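Local coordinates for testis-expressed protein 101 (PDB 7BPS) that plays a role in fertilization by controlling sperm binding to the zona pellucida and sperm migration into the oviduct, probably by way of the adhesion molecule ADAM3, at residues Q143-R148 with V160-C165; P77-I82 with G164-I169; E36-T41 with L92-D97; I45-T50 with T122-G127. All coordinates share one frame; numbering follows the deposited sequence.

Interaction 1 of 4, residues Q143-R148 with V160-C165; sequences QCYQGR and VQVKGC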
loop_
_atom_site.group_PDB
_atom_site.type_symbol
_atom_site.label_atom_id
_atom_site.label_comp_id
_atom_site.label_asym_id
_atom_site.label_seq_id
_atom_site.Cartn_x
_atom_site.Cartn_y
_atom_site.Cartn_z
ATOM N N GLN A 143 -7.512 2.379 -19.171
ATOM C CA GLN A 143 -8.069 3.717 -18.769
ATOM C C GLN A 143 -6.979 4.651 -18.224
ATOM O O GLN A 143 -5.921 4.167 -17.819
ATOM C CB GLN A 143 -9.189 3.558 -17.719
ATOM C CG GLN A 143 -8.770 2.905 -16.402
ATOM C CD GLN A 143 -9.856 2.766 -15.349
ATOM O OE1 GLN A 143 -9.608 2.796 -14.138
ATOM N NE2 GLN A 143 -11.077 2.565 -15.786
ATOM N N CYS A 144 -7.223 5.960 -18.254
ATOM C CA CYS A 144 -6.561 6.933 -17.357
ATOM C C CYS A 144 -7.330 6.937 -16.046
ATOM O O CYS A 144 -8.561 6.797 -16.063
ATOM C CB CYS A 144 -6.473 8.324 -17.959
ATOM S SG CYS A 144 -5.490 8.389 -19.487
ATOM N N TYR A 145 -6.597 7.018 -14.952
ATOM C CA TYR A 145 -7.113 7.001 -13.568
ATOM C C TYR A 145 -6.513 8.196 -12.828
ATOM O O TYR A 145 -5.320 8.435 -12.957
ATOM C CB TYR A 145 -6.824 5.643 -12.933
ATOM C CG TYR A 145 -7.115 5.535 -11.460
ATOM C CD1 TYR A 145 -6.210 5.978 -10.529
ATOM C CD2 TYR A 145 -8.280 4.964 -10.992
ATOM C CE1 TYR A 145 -6.424 5.824 -9.177
ATOM C CE2 TYR A 145 -8.511 4.797 -9.640
ATOM C CZ TYR A 145 -7.592 5.249 -8.722
ATOM O OH TYR A 145 -7.804 5.118 -7.374
ATOM N N GLN A 146 -7.376 8.939 -12.129
ATOM C CA GLN A 146 -7.026 10.001 -11.149
ATOM C C GLN A 146 -7.798 9.691 -9.870
ATOM O O GLN A 146 -9.025 9.851 -9.888
ATOM C CB GLN A 146 -7.387 11.396 -11.677
ATOM C CG GLN A 146 -6.757 11.715 -13.031
ATOM C CD GLN A 146 -7.652 11.293 -14.171
ATOM O OE1 GLN A 146 -8.863 11.412 -14.067
ATOM N NE2 GLN A 146 -7.076 10.794 -15.255
ATOM N N GLY A 147 -7.116 9.193 -8.843
ATOM C CA GLY A 147 -7.755 8.707 -7.618
ATOM C C GLY A 147 -7.134 9.265 -6.353
ATOM O O GLY A 147 -6.016 9.845 -6.394
ATOM N N ARG A 148 -7.849 9.052 -5.257
ATOM C CA ARG A 148 -7.463 9.443 -3.883
ATOM C C ARG A 148 -7.785 8.246 -2.999
ATOM O O ARG A 148 -8.899 7.699 -3.104
ATOM C CB ARG A 148 -8.143 10.770 -3.504
ATOM C CG ARG A 148 -7.826 11.318 -2.121
ATOM C CD ARG A 148 -7.982 12.830 -2.039
ATOM N NE ARG A 148 -6.661 13.451 -2.125
ATOM C CZ ARG A 148 -6.205 14.215 -3.122
ATOM N NH1 ARG A 148 -6.945 14.523 -4.176
ATOM N NH2 ARG A 148 -4.987 14.712 -3.033
ATOM N N VAL A 160 -3.378 9.277 -0.219
ATOM C CA VAL A 160 -2.463 9.014 -1.345
ATOM C C VAL A 160 -3.190 9.452 -2.606
ATOM O O VAL A 160 -4.331 8.977 -2.837
ATOM C CB VAL A 160 -2.041 7.545 -1.385
ATOM C CG1 VAL A 160 -1.052 7.306 -2.515
ATOM C CG2 VAL A 160 -1.464 7.096 -0.047
ATOM N N GLN A 161 -2.584 10.371 -3.349
ATOM C CA GLN A 161 -3.061 10.710 -4.703
ATOM C C GLN A 161 -2.299 9.834 -5.714
ATOM O O GLN A 161 -1.044 9.703 -5.586
ATOM C CB GLN A 161 -2.889 12.196 -4.952
ATOM C CG GLN A 161 -3.351 12.576 -6.339
ATOM C CD GLN A 161 -3.680 14.037 -6.469
ATOM O OE1 GLN A 161 -4.754 14.381 -6.947
ATOM N NE2 GLN A 161 -2.764 14.890 -6.063
ATOM N N VAL A 162 -3.048 9.230 -6.643
ATOM C CA VAL A 162 -2.519 8.279 -7.654
ATOM C C VAL A 162 -3.155 8.614 -9.000
ATOM O O VAL A 162 -4.420 8.550 -9.120
ATOM C CB VAL A 162 -2.803 6.821 -7.271
ATOM C CG1 VAL A 162 -2.155 5.877 -8.276
ATOM C CG2 VAL A 162 -2.345 6.492 -5.874
ATOM N N LYS A 163 -2.317 8.941 -9.984
ATOM C CA LYS A 163 -2.767 9.147 -11.390
ATOM C C LYS A 163 -1.927 8.284 -12.316
ATOM O O LYS A 163 -0.714 8.160 -12.048
ATOM C CB LYS A 163 -2.636 10.615 -11.797
ATOM C CG LYS A 163 -3.375 11.587 -10.886
ATOM C CD LYS A 163 -3.257 13.006 -11.328
ATOM C CE LYS A 163 -4.000 13.957 -10.422
ATOM N NZ LYS A 163 -4.178 15.240 -11.124
ATOM N N GLY A 164 -2.533 7.744 -13.375
ATOM C CA GLY A 164 -1.753 7.104 -14.444
ATOM C C GLY A 164 -2.580 6.186 -15.313
ATOM O O GLY A 164 -3.777 5.985 -15.000
ATOM N N CYS A 165 -1.931 5.637 -16.344
ATOM C CA CYS A 165 -2.412 4.473 -17.112
ATOM C C CYS A 165 -2.556 3.288 -16.158
ATOM O O CYS A 165 -1.658 3.067 -15.312
ATOM C CB CYS A 165 -1.482 4.126 -18.260
ATOM S SG CYS A 165 -0.949 5.556 -19.230
#
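Tyr145 lies against Gly164 and Val162 along the seam of an antiparallel pair. Its CB is 3.7 Å from Gly164 O. With CG anti to the backbone N (chi1 172°), the ring then lies along the hairpin toward Gly147, and its CD1 and CE1 atoms pass obliquely by the carbonyl of Val162, with CE1 3.4 Å from Val162 O. The same CE1 is 4.2 Å from Val162 CB, and at the tip the hydroxyl is hydrogen-bonded to Glu187, on strand 183-193. Gly147 has no side chain to contest the place taken by the phenol end. Two hydrogen-bonded pairs join the strands: Tyr145 with Gly164, and Gly147 with Val162, the latter closed by bonds in both directions, Gly147 N to Val162 O being 2.8 Å. On the other face, Gln146 CG meets Lys163 CG at 4.0 Å, their chains crossing at about a right angle. The Arg148 guanidinium lies with one face over Gln161 CB, while its NH2 bonds to Gly127 O. Cys144 and Cys165 form a non-hydrogen-bonded pair, yet their disulfides run to Cys120 and Cys137. Backbone bonds thus fix the pairing, while the Tyr145 hydroxyl and Arg148 guanidinium find partners beyond it.

Interaction 2 of 4, residues P77-I82 with G164-I169; sequences PGLVAI and GCTTTI
The peptide plane at Cys165 is met by Gly78 and Leu79 of the first domain from three directions. At its edge, in the carbonyl plane, Leu79 N donates to Cys165 O over 3.2 Å, a somewhat bent bond with an N-H...O angle of 140°. To one side of the plane stands Gly78, whose CA makes a C-H...O contact with the same oxygen at 3.2 Å; to the other side lies CG of Leu79. Glycine at position 78 lets the oxygen come this close, and the positive phi there also suits it. The branched end of Leu79 continues over Thr166, CG standing 3.7 Å from Thr166 CB, and its CD2 reaches toward Gly164 CA. The pyrrolidine ring of Pro77 touches at its CD, 3.7 Å from Thr167 CG2, the two groups crossing at about a right angle. A water fills the angle between the chains: Thr167 N donates to it over 3.0 Å, and it stands 2.8 Å from Pro77 O and 2.6 Å from Leu79 O. Thr167 OG1 is hydrogen-bonded to Ala75 O. Thr166 holds its OG1 anti to the backbone N (chi1 -174°), where it accepts an almost straight bond from Thr168 N at 3.2 Å. That is an ST turn, set at the seam between two tandem Ly6/uPAR domains.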
loop_
_atom_site.group_PDB
_atom_site.type_symbol
_atom_site.label_atom_id
_atom_site.label_comp_id
_atom_site.label_asym_id
_atom_site.label_seq_id
_atom_site.Cartn_x
_atom_site.Cartn_y
_atom_site.Cartn_z
ATOM N N PRO A 77 0.726 -3.591 -16.546
ATOM C CA PRO A 77 1.420 -2.302 -16.578
ATOM C C PRO A 77 0.643 -1.128 -15.966
ATOM O O PRO A 77 -0.559 -1.177 -15.903
ATOM C CB PRO A 77 1.621 -2.040 -18.080
ATOM C CG PRO A 77 0.528 -2.847 -18.774
ATOM C CD PRO A 77 0.219 -4.014 -17.863
ATOM N N GLY A 78 1.382 -0.089 -15.579
ATOM C CA GLY A 78 0.857 1.167 -15.031
ATOM C C GLY A 78 0.863 1.181 -13.504
ATOM O O GLY A 78 1.956 0.946 -12.865
ATOM N N LEU A 79 -0.305 1.448 -12.923
ATOM C CA LEU A 79 -0.503 1.438 -11.454
ATOM C C LEU A 79 -0.313 0.013 -10.926
ATOM O O LEU A 79 -0.787 -0.957 -11.578
ATOM C CB LEU A 79 -1.903 1.963 -11.128
ATOM C CG LEU A 79 -2.238 3.341 -11.679
ATOM C CD1 LEU A 79 -3.577 3.823 -11.098
ATOM C CD2 LEU A 79 -1.110 4.347 -11.434
ATOM N N VAL A 80 0.345 -0.095 -9.783
ATOM C CA VAL A 80 0.578 -1.367 -9.047
ATOM C C VAL A 80 0.277 -1.080 -7.578
ATOM O O VAL A 80 0.863 -0.087 -7.024
ATOM C CB VAL A 80 2.026 -1.860 -9.203
ATOM C CG1 VAL A 80 2.241 -3.179 -8.479
ATOM C CG2 VAL A 80 2.423 -1.961 -10.661
ATOM N N ALA A 81 -0.575 -1.898 -6.962
ATOM C CA ALA A 81 -0.829 -1.863 -5.512
ATOM C C ALA A 81 -0.691 -3.288 -4.982
ATOM O O ALA A 81 -1.324 -4.190 -5.553
ATOM C CB ALA A 81 -2.173 -1.230 -5.246
ATOM N N ILE A 82 0.145 -3.481 -3.958
ATOM C CA ILE A 82 0.466 -4.809 -3.365
ATOM C C ILE A 82 0.532 -4.679 -1.841
ATOM O O ILE A 82 1.097 -3.681 -1.362
ATOM C CB ILE A 82 1.800 -5.321 -3.921
ATOM C CG1 ILE A 82 1.636 -5.807 -5.361
ATOM C CG2 ILE A 82 2.383 -6.393 -3.012
ATOM C CD1 ILE A 82 2.950 -6.196 -6.043
ATOM N N GLY A 164 -2.533 7.744 -13.375
ATOM C CA GLY A 164 -1.753 7.104 -14.444
ATOM C C GLY A 164 -2.580 6.186 -15.313
ATOM O O GLY A 164 -3.777 5.985 -15.000
ATOM N N CYS A 165 -1.931 5.637 -16.344
ATOM C CA CYS A 165 -2.412 4.473 -17.112
ATOM C C CYS A 165 -2.556 3.288 -16.158
ATOM O O CYS A 165 -1.658 3.067 -15.312
ATOM C CB CYS A 165 -1.482 4.126 -18.260
ATOM S SG CYS A 165 -0.949 5.556 -19.230
ATOM N N THR A 166 -3.662 2.541 -16.264
ATOM C CA THR A 166 -3.853 1.363 -15.387
ATOM C C THR A 166 -4.614 0.269 -16.130
ATOM O O THR A 166 -5.272 0.589 -17.128
ATOM C CB THR A 166 -4.531 1.805 -14.089
ATOM O OG1 THR A 166 -4.576 0.688 -13.203
ATOM C CG2 THR A 166 -5.914 2.347 -14.327
ATOM N N THR A 167 -4.478 -0.964 -15.647
ATOM C CA THR A 167 -5.246 -2.170 -16.050
ATOM C C THR A 167 -6.595 -2.203 -15.329
ATOM O O THR A 167 -7.513 -2.885 -15.831
ATOM C CB THR A 167 -4.432 -3.424 -15.722
ATOM O OG1 THR A 167 -4.048 -3.393 -14.347
ATOM C CG2 THR A 167 -3.199 -3.533 -16.588
ATOM N N THR A 168 -6.732 -1.521 -14.185
ATOM C CA THR A 168 -7.980 -1.628 -13.383
ATOM C C THR A 168 -9.101 -0.867 -14.112
ATOM O O THR A 168 -8.821 -0.035 -14.998
ATOM C CB THR A 168 -7.762 -1.239 -11.909
ATOM O OG1 THR A 168 -8.910 -1.727 -11.212
ATOM C CG2 THR A 168 -7.586 0.252 -11.692
ATOM N N ILE A 169 -10.338 -1.200 -13.780
ATOM C CA ILE A 169 -11.551 -0.708 -14.491
ATOM C C ILE A 169 -12.388 0.063 -13.482
ATOM O O ILE A 169 -12.731 -0.528 -12.437
ATOM C CB ILE A 169 -12.320 -1.892 -15.098
ATOM C CG1 ILE A 169 -11.467 -2.593 -16.155
ATOM C CG2 ILE A 169 -13.664 -1.428 -15.649
ATOM C CD1 ILE A 169 -11.936 -3.957 -16.507
HETATM O O HOH W 1 -2.201 -0.622 -13.761
#

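Interaction 3 of 4, residues E36-T41 with L92-D97; sequences ELCQET and LCNNKD. With SO4 (sulfate ion), chain G.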
loop_
_atom_site.group_PDB
_atom_site.type_symbol
_atom_site.label_atom_id
_atom_site.label_comp_id
_atom_site.label_asym_id
_atom_site.label_seq_id
_atom_site.Cartn_x
_atom_site.Cartn_y
_atom_site.Cartn_z
ATOM N N GLU A 36 -3.654 -9.976 23.376
ATOM C CA GLU A 36 -3.306 -9.274 22.112
ATOM C C GLU A 36 -2.189 -10.054 21.407
ATOM O O GLU A 36 -1.340 -10.657 22.095
ATOM C CB GLU A 36 -2.863 -7.826 22.358
ATOM C CG GLU A 36 -4.013 -6.872 22.639
ATOM C CD GLU A 36 -3.600 -5.424 22.865
ATOM O OE1 GLU A 36 -2.375 -5.164 23.004
ATOM O OE2 GLU A 36 -4.502 -4.558 22.904
ATOM N N LEU A 37 -2.195 -10.034 20.077
ATOM C CA LEU A 37 -1.106 -10.607 19.248
ATOM C C LEU A 37 -0.440 -9.487 18.453
ATOM O O LEU A 37 -0.850 -8.322 18.615
ATOM C CB LEU A 37 -1.652 -11.725 18.350
ATOM C CG LEU A 37 -2.957 -11.450 17.618
ATOM C CD1 LEU A 37 -2.689 -10.778 16.291
ATOM C CD2 LEU A 37 -3.714 -12.737 17.397
ATOM N N CYS A 38 0.587 -9.842 17.680
ATOM C CA CYS A 38 1.354 -8.929 16.807
ATOM C C CYS A 38 0.786 -8.934 15.379
ATOM O O CYS A 38 0.231 -9.956 14.929
ATOM C CB CYS A 38 2.805 -9.363 16.785
ATOM S SG CYS A 38 3.527 -9.579 18.431
ATOM N N GLN A 39 0.973 -7.834 14.656
ATOM C CA GLN A 39 0.785 -7.795 13.185
ATOM C C GLN A 39 1.911 -6.966 12.564
ATOM O O GLN A 39 2.453 -6.061 13.262
ATOM C CB GLN A 39 -0.607 -7.274 12.817
ATOM C CG GLN A 39 -0.855 -5.825 13.187
ATOM C CD GLN A 39 -0.368 -4.817 12.170
ATOM O OE1 GLN A 39 -0.173 -5.144 10.991
ATOM N NE2 GLN A 39 -0.193 -3.575 12.626
ATOM N N GLU A 40 2.264 -7.303 11.320
ATOM C CA GLU A 40 3.090 -6.460 10.425
ATOM C C GLU A 40 2.332 -6.398 9.101
ATOM O O GLU A 40 2.019 -7.470 8.539
ATOM C CB GLU A 40 4.510 -7.014 10.300
ATOM C CG GLU A 40 4.543 -8.474 9.881
ATOM C CD GLU A 40 5.873 -9.192 10.046
ATOM O OE1 GLU A 40 5.979 -10.304 9.491
ATOM O OE2 GLU A 40 6.790 -8.640 10.702
ATOM N N THR A 41 1.957 -5.195 8.676
ATOM C CA THR A 41 1.181 -4.949 7.441
ATOM C C THR A 41 1.868 -3.841 6.660
ATOM O O THR A 41 2.125 -2.783 7.249
ATOM C CB THR A 41 -0.257 -4.550 7.759
ATOM O OG1 THR A 41 -0.833 -5.606 8.530
ATOM C CG2 THR A 41 -1.082 -4.282 6.518
ATOM N N LEU A 92 7.335 -10.944 19.702
ATOM C CA LEU A 92 8.343 -10.475 18.712
ATOM C C LEU A 92 8.217 -11.250 17.390
ATOM O O LEU A 92 9.231 -11.328 16.659
ATOM C CB LEU A 92 9.756 -10.660 19.297
ATOM C CG LEU A 92 10.011 -10.073 20.688
ATOM C CD1 LEU A 92 11.509 -10.040 20.998
ATOM C CD2 LEU A 92 9.408 -8.689 20.830
ATOM N N CYS A 93 7.060 -11.830 17.080
ATOM C CA CYS A 93 6.884 -12.640 15.841
ATOM C C CYS A 93 6.828 -11.715 14.604
ATOM O O CYS A 93 7.291 -12.143 13.542
ATOM C CB CYS A 93 5.676 -13.559 15.963
ATOM S SG CYS A 93 4.114 -12.696 16.290
ATOM N N ASN A 94 6.332 -10.483 14.749
ATOM C CA ASN A 94 6.203 -9.492 13.646
ATOM C C ASN A 94 7.566 -8.829 13.409
ATOM O O ASN A 94 7.700 -7.625 13.650
ATOM C CB ASN A 94 5.110 -8.459 13.922
ATOM C CG ASN A 94 5.366 -7.624 15.163
ATOM O OD1 ASN A 94 6.163 -7.996 16.032
ATOM N ND2 ASN A 94 4.668 -6.507 15.267
ATOM N N ASN A 95 8.534 -9.606 12.925
ATOM C CA ASN A 95 9.971 -9.249 12.917
ATOM C C ASN A 95 10.525 -9.200 11.478
ATOM O O ASN A 95 11.756 -9.157 11.318
ATOM C CB ASN A 95 10.734 -10.229 13.815
ATOM C CG ASN A 95 10.775 -11.650 13.279
ATOM O OD1 ASN A 95 9.987 -12.043 12.417
ATOM N ND2 ASN A 95 11.722 -12.435 13.773
ATOM N N LYS A 96 9.673 -9.165 10.457
ATOM C CA LYS A 96 10.148 -8.994 9.057
ATOM C C LYS A 96 10.974 -7.698 8.978
ATOM O O LYS A 96 10.519 -6.677 9.494
ATOM C CB LYS A 96 8.951 -8.996 8.106
ATOM C CG LYS A 96 9.312 -9.029 6.629
ATOM C CD LYS A 96 8.263 -9.717 5.785
ATOM C CE LYS A 96 8.651 -9.836 4.326
ATOM N NZ LYS A 96 9.869 -10.655 4.121
ATOM N N ASP A 97 12.166 -7.743 8.390
ATOM C CA ASP A 97 13.145 -6.621 8.380
ATOM C C ASP A 97 13.118 -5.942 7.005
ATOM O O ASP A 97 13.447 -4.754 6.925
ATOM C CB ASP A 97 14.524 -7.127 8.820
ATOM C CG ASP A 97 15.626 -7.127 7.776
ATOM O OD1 ASP A 97 16.055 -6.010 7.378
ATOM O OD2 ASP A 97 16.095 -8.240 7.417
HETATM S S SO4 G . 13.143 -10.686 6.427
HETATM O O1 SO4 G . 12.181 -11.760 6.343
HETATM O O2 SO4 G . 14.424 -11.142 5.933
HETATM O O3 SO4 G . 12.685 -9.579 5.624
HETATM O O4 SO4 G . 13.288 -10.267 7.799
#
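Cys38 and Asn94 form the dense end of this contact. Cys38 CB presses on the flat amide of Asn94, 3.5 Å from its CG, and on the sulfur of Cys93 at 3.6 Å. From there the amide reaches the strand backbone: Asn94 ND2 donates to Gln39 O over 3.0 Å. The bond is nearly straight at the hydrogen (166°) and lies in the amide plane, but the nitrogen stands well above the plane of the accepting carbonyl. A second bond from ND2, to Gln8 O, engages strand 6-16 as well, so one amide links the loop to two strands. This follows the closing signature of the Ly6/uPAR domain, in which the last cysteine is followed by an asparagine whose side chain fastens the end of the domain to its disulfide-rich core; here Cys93 pairs with Cys88 and Cys38 with Cys7. Asn94 is also the centre of an inverse gamma turn, next to Glu40. The carboxylate of Glu40 receives Lys96 N at OE2, 2.9 Å away, though the position of that oxygen is less certain; Asn86 and the hydroxyl of Tyr84 bind its OE1. Farther along, the contact loosens. Lys96 starts out facing the strand with CB 3.5 Å from Glu40 OE1, but its chain then leads off to Ser101, and NZ makes weak bonds to a sulfate probably derived from the crystallisation liquor. Asp97 N holds the same ion more firmly, 2.8 Å from O4, while Leu92 and Asn95 start away from the strand and are largely exposed.

Interaction 4 of 4, residues I45-T50 with T122-G127; sequences IKADGT and TCVALG
The type II beta turn running from Ala47 to Thr50, at the tip of the hairpin formed by strands 37-46 and 52-61, rests on Val124 of strand 119-126 and on Thr122, just before the regular part that holds Val124. Val124 fits its two methyls into the base of the turn: CG1 lies 3.5 Å from Ala47 N and packs on the methyl of Ala47, while CG2 comes within 3.2 Å of Thr50 OG1. That hydroxyl oxygen is placed between the backbone N and carbonyl carbon of its own residue (chi1 72°), facing back across the turn, where it accepts a 3.0 Å bond from Ala47 N. The same torsion sends Thr50 CG2 the other way, to 4.0 Å from Cys123 CA. Beside Val124, the CG2 of Thr122 sits 3.8 Å from Ala47 CB and 3.4 Å from Asp48 O, its own hydroxyl being bonded to Cys120 O. No hydrogen bond crosses between the two segments; several polar groups of the turn are used within it. Ala47 O, for instance, takes Thr50 N at 3.2 Å from one face of its plane and Lys46 NZ at 3.2 Å from the opposite face. At Gly49 the positive phi that a type II turn asks of its third residue is supplied by glycine. The result is a hairpin tip braced by its own hydrogen bonds, as at the end of a finger in the three-finger fold, docked largely through methyl groups onto the second Ly6/uPAR domain.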
loop_
_atom_site.group_PDB
_atom_site.type_symbol
_atom_site.label_atom_id
_atom_site.label_comp_id
_atom_site.label_asym_id
_atom_site.label_seq_id
_atom_site.Cartn_x
_atom_site.Cartn_y
_atom_site.Cartn_z
ATOM N N ILE A 45 2.365 1.267 -3.224
ATOM C CA ILE A 45 1.618 1.807 -4.401
ATOM C C ILE A 45 2.581 2.617 -5.271
ATOM O O ILE A 45 3.313 3.471 -4.731
ATOM C CB ILE A 45 0.419 2.642 -3.953
ATOM C CG1 ILE A 45 -0.484 1.861 -2.996
ATOM C CG2 ILE A 45 -0.340 3.135 -5.159
ATOM C CD1 ILE A 45 -1.415 2.723 -2.182
ATOM N N LYS A 46 2.518 2.360 -6.571
ATOM C CA LYS A 46 3.452 2.863 -7.598
ATOM C C LYS A 46 2.633 3.203 -8.841
ATOM O O LYS A 46 1.675 2.461 -9.147
ATOM C CB LYS A 46 4.436 1.736 -7.882
ATOM C CG LYS A 46 5.701 2.120 -8.617
ATOM C CD LYS A 46 6.381 0.931 -9.243
ATOM C CE LYS A 46 7.715 1.323 -9.835
ATOM N NZ LYS A 46 7.566 2.397 -10.847
ATOM N N ALA A 47 2.977 4.278 -9.536
ATOM C CA ALA A 47 2.546 4.477 -10.934
ATOM C C ALA A 47 3.753 4.218 -11.834
ATOM O O ALA A 47 4.834 4.049 -11.330
ATOM C CB ALA A 47 1.943 5.847 -11.149
ATOM N N ASP A 48 3.535 4.173 -13.140
ATOM C CA ASP A 48 4.616 3.989 -14.129
ATOM C C ASP A 48 5.672 5.069 -13.900
ATOM O O ASP A 48 5.309 6.239 -13.874
ATOM C CB ASP A 48 4.047 4.101 -15.541
ATOM C CG ASP A 48 5.060 3.754 -16.612
ATOM O OD1 ASP A 48 6.085 3.135 -16.270
ATOM O OD2 ASP A 48 4.777 4.069 -17.758
ATOM N N GLY A 49 6.919 4.681 -13.696
ATOM C CA GLY A 49 8.051 5.612 -13.587
ATOM C C GLY A 49 8.076 6.420 -12.289
ATOM O O GLY A 49 8.920 7.321 -12.214
ATOM N N THR A 50 7.228 6.149 -11.285
ATOM C CA THR A 50 7.234 6.985 -10.041
ATOM C C THR A 50 8.032 6.297 -8.941
ATOM O O THR A 50 8.438 5.165 -9.115
ATOM C CB THR A 50 5.840 7.391 -9.533
ATOM O OG1 THR A 50 5.219 6.225 -8.990
ATOM C CG2 THR A 50 4.992 8.025 -10.619
ATOM N N THR A 122 0.371 11.219 -14.773
ATOM C CA THR A 122 0.947 10.122 -13.970
ATOM C C THR A 122 1.620 10.702 -12.724
ATOM O O THR A 122 2.493 11.562 -12.870
ATOM C CB THR A 122 1.945 9.314 -14.813
ATOM O OG1 THR A 122 1.264 8.840 -15.994
ATOM C CG2 THR A 122 2.586 8.190 -14.023
ATOM N N CYS A 123 1.286 10.193 -11.545
ATOM C CA CYS A 123 1.975 10.570 -10.285
ATOM C C CYS A 123 1.531 9.664 -9.129
ATOM O O CYS A 123 0.487 9.004 -9.224
ATOM C CB CYS A 123 1.694 12.030 -9.939
ATOM S SG CYS A 123 -0.031 12.323 -9.453
ATOM N N VAL A 124 2.319 9.672 -8.063
ATOM C CA VAL A 124 1.923 9.186 -6.723
ATOM C C VAL A 124 2.487 10.163 -5.706
ATOM O O VAL A 124 3.577 10.733 -5.916
ATOM C CB VAL A 124 2.420 7.769 -6.394
ATOM C CG1 VAL A 124 1.818 6.732 -7.315
ATOM C CG2 VAL A 124 3.936 7.688 -6.392
ATOM N N ALA A 125 1.742 10.370 -4.641
ATOM C CA ALA A 125 2.189 11.210 -3.517
ATOM C C ALA A 125 1.324 10.911 -2.289
ATOM O O ALA A 125 0.130 10.568 -2.423
ATOM C CB ALA A 125 2.146 12.679 -3.903
ATOM N N LEU A 126 1.955 10.977 -1.132
ATOM C CA LEU A 126 1.268 11.223 0.152
ATOM C C LEU A 126 0.789 12.668 0.117
ATOM O O LEU A 126 1.595 13.545 -0.175
ATOM C CB LEU A 126 2.267 10.968 1.268
ATOM C CG LEU A 126 2.581 9.490 1.427
ATOM C CD1 LEU A 126 3.831 9.304 2.262
ATOM C CD2 LEU A 126 1.396 8.772 2.044
ATOM N N GLY A 127 -0.509 12.856 0.304
ATOM C CA GLY A 127 -1.168 14.154 0.135
ATOM C C GLY A 127 -1.573 14.362 -1.303
ATOM O O GLY A 127 -2.446 13.637 -1.789
#

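In the fold
Interaction 1 is the buried one and lies within the second domain, where regular backbone bonds pair adjacent strands. Interactions 2 and 4 are partly buried and join that domain to the first, interaction 2 with a single direct hydrogen bond and a water, interaction 4 by van der Waals contact without a hydrogen bond. They touch through Leu79 and Ala47 and a probable bond from Val80 N to Lys46 O. Both border interaction 1: 164-165 is shared with interaction 2, and strand 119-126 of interaction 4 pairs with 158-163. Interaction 3, about 31 Å from interaction 1 between centres, is partly buried with exposed residues; side-chain-to-backbone bonds lie beside two disulfides tying its segments to other residues.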